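PDB 1O5J: divalent-cation tolerance protein CutA, which is a homotrimeric member of the CutA family that is probably involved in resistance toward heavy metals. Local coordinates for residues 72-75 and 76-80. Numbering follows the deposited sequence.
Sequences EKEK and ELYEE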
loop_
_atom_site.group_PDB
_atom_site.type_symbol
_atom_site.label_atom_id
_atom_site.label_comp_id
_atom_site.label_asym_id
_atom_site.label_seq_id
_atom_site.Cartn_x
_atom_site.Cartn_y
_atom_site.Cartn_z
ATOM N N GLU A 72 10.112 -9.003 15.142
ATOM C CA GLU A 72 10.116 -9.610 16.471
ATOM C C GLU A 72 8.729 -9.488 17.107
ATOM O O GLU A 72 8.311 -10.332 17.917
ATOM C CB GLU A 72 11.187 -8.928 17.357
ATOM C CG GLU A 72 12.648 -9.244 17.006
ATOM C CD GLU A 72 13.173 -8.662 15.680
ATOM O OE1 GLU A 72 12.652 -7.655 15.152
ATOM O OE2 GLU A 72 14.126 -9.248 15.123
ATOM N N LYS A 73 8.024 -8.442 16.699
ATOM C CA LYS A 73 6.690 -8.104 17.198
ATOM C C LYS A 73 5.555 -8.701 16.396
ATOM O O LYS A 73 4.402 -8.534 16.779
ATOM C CB LYS A 73 6.512 -6.582 17.187
ATOM C CG LYS A 73 7.446 -5.859 18.152
ATOM C CD LYS A 73 7.093 -6.151 19.590
ATOM C CE LYS A 73 7.913 -5.300 20.524
ATOM N NZ LYS A 73 7.331 -5.125 21.905
ATOM N N GLU A 74 5.864 -9.402 15.301
ATOM C CA GLU A 74 4.818 -9.844 14.375
ATOM C C GLU A 74 3.770 -10.756 15.018
ATOM O O GLU A 74 2.584 -10.606 14.765
ATOM C CB GLU A 74 5.401 -10.506 13.111
ATOM C CG GLU A 74 4.418 -10.467 11.925
ATOM C CD GLU A 74 4.962 -11.171 10.690
ATOM O OE1 GLU A 74 6.069 -11.712 10.774
ATOM O OE2 GLU A 74 4.293 -11.215 9.653
ATOM N N LYS A 75 4.223 -11.694 15.815
ATOM C CA LYS A 75 3.356 -12.688 16.448
ATOM C C LYS A 75 2.388 -11.983 17.412
ATOM O O LYS A 75 1.170 -12.132 17.316
ATOM C CB LYS A 75 4.223 -13.712 17.186
ATOM C CG LYS A 75 3.533 -15.020 17.526
ATOM C CD LYS A 75 4.539 -16.137 17.874
ATOM C CE LYS A 75 4.216 -17.472 17.159
ATOM N NZ LYS A 75 4.032 -17.309 15.647
ATOM N N GLU A 76 2.965 -11.201 18.329
ATOM C CA GLU A 76 2.212 -10.464 19.332
ATOM C C GLU A 76 1.212 -9.532 18.643
ATOM O O GLU A 76 0.068 -9.445 19.069
ATOM C CB GLU A 76 3.142 -9.643 20.228
ATOM C CG GLU A 76 4.023 -10.429 21.152
ATOM C CD GLU A 76 5.057 -9.530 21.823
ATOM O OE1 GLU A 76 6.134 -9.292 21.217
ATOM O OE2 GLU A 76 4.793 -9.071 22.952
ATOM N N LEU A 77 1.637 -8.874 17.567
ATOM C CA LEU A 77 0.774 -7.992 16.815
ATOM C C LEU A 77 -0.425 -8.692 16.198
ATOM O O LEU A 77 -1.549 -8.206 16.317
ATOM C CB LEU A 77 1.566 -7.229 15.725
ATOM C CG LEU A 77 0.797 -6.330 14.750
ATOM C CD1 LEU A 77 0.021 -5.307 15.474
ATOM C CD2 LEU A 77 1.758 -5.620 13.785
ATOM N N TYR A 78 -0.197 -9.798 15.499
ATOM C CA TYR A 78 -1.307 -10.616 14.965
ATOM C C TYR A 78 -2.272 -11.049 16.077
ATOM O O TYR A 78 -3.504 -10.969 15.920
ATOM C CB TYR A 78 -0.786 -11.869 14.235
ATOM C CG TYR A 78 -0.491 -11.654 12.771
ATOM C CD1 TYR A 78 0.533 -10.809 12.355
ATOM C CD2 TYR A 78 -1.259 -12.300 11.780
ATOM C CE1 TYR A 78 0.806 -10.616 10.977
ATOM C CE2 TYR A 78 -0.969 -12.143 10.425
ATOM C CZ TYR A 78 0.032 -11.290 10.033
ATOM O OH TYR A 78 0.274 -11.150 8.710
ATOM N N GLU A 79 -1.730 -11.548 17.180
ATOM C CA GLU A 79 -2.592 -12.051 18.246
ATOM C C GLU A 79 -3.362 -10.905 18.912
ATOM O O GLU A 79 -4.526 -11.047 19.167
ATOM C CB GLU A 79 -1.850 -12.989 19.224
ATOM C CG GLU A 79 -0.762 -12.374 20.067
ATOM C CD GLU A 79 0.011 -13.410 20.886
ATOM O OE1 GLU A 79 -0.056 -14.618 20.550
ATOM O OE2 GLU A 79 0.683 -13.006 21.865
ATOM N N GLU A 80 -2.760 -9.726 19.055
ATOM C CA GLU A 80 -3.479 -8.551 19.597
ATOM C C GLU A 80 -4.531 -8.002 18.621
ATOM O O GLU A 80 -5.641 -7.676 19.014
ATOM C CB GLU A 80 -2.501 -7.439 19.949
ATOM C CG GLU A 80 -3.117 -6.285 20.725
ATOM C CD GLU A 80 -3.374 -6.625 22.186
ATOM O OE1 GLU A 80 -2.853 -7.648 22.647
ATOM O OE2 GLU A 80 -4.085 -5.863 22.881
HETATM O O HOH W 1 5.969 -11.371 18.554
HETATM O O HOH W 2 9.284 -9.165 20.991
#
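With its CG anti to the backbone N (chi1 -157°) and the chain extended beyond it, Glu74 runs beside the ring of Tyr78, both side chains pointing the same way. CG of Glu74 makes the nearest approach, 3.7 Å from CE1 of Tyr78, with OE2 scarcely farther from the same ring carbon, while the carboxylate plane is turned 67° from that of the ring. The carboxylate and the phenol meet through a shared partner, since OE2 of Glu74 and OH of Tyr78 both hydrogen-bond to OG1 of Thr94 on strand 92-100. OE2 also accepts a bond from ND2 of Asn99 of a second subunit, whose Val100 packs on the tyrosine, so the Glu74 and Tyr78 side chains reach the subunit interface of the trimer. At its base the ring presents an edge to the backbone, with CD1 of Tyr78 3.2 Å from O of Glu74. O of Glu74 also accepts the N-H of Tyr78, N to O 3.0 Å, in an almost straight bond (173°).

Around the helix, Lys73 and Glu76 come together obliquely. CD of Lys73 approaches OE1 of Glu76 at 3.7 Å, but NZ of Lys73 stays 4.4 Å from OE1 of Glu76, beyond a salt bridge, and bonds to O of Arg37. Two waters instead tie Glu76 to the carbonyl of Glu72: one accepts from N of Glu76 and donates to O of Glu72 at 2.6 Å, and a second links OE1 of Glu76 to the same carbonyl, to which its bond is weak. The buried side chain of Leu77 packs on Val16 of strand 13-20 and Leu33 of helix 23-35.

N-H groups of Leu77, Tyr78 and Glu79 bond to the carbonyls of Lys73, Glu74 and Lys75, N-H of residue i+4 to C=O of residue i, the alpha-helical pattern at the start of helix 74-84, which packs on the antiparallel sheet of the GlnB-like CutA fold.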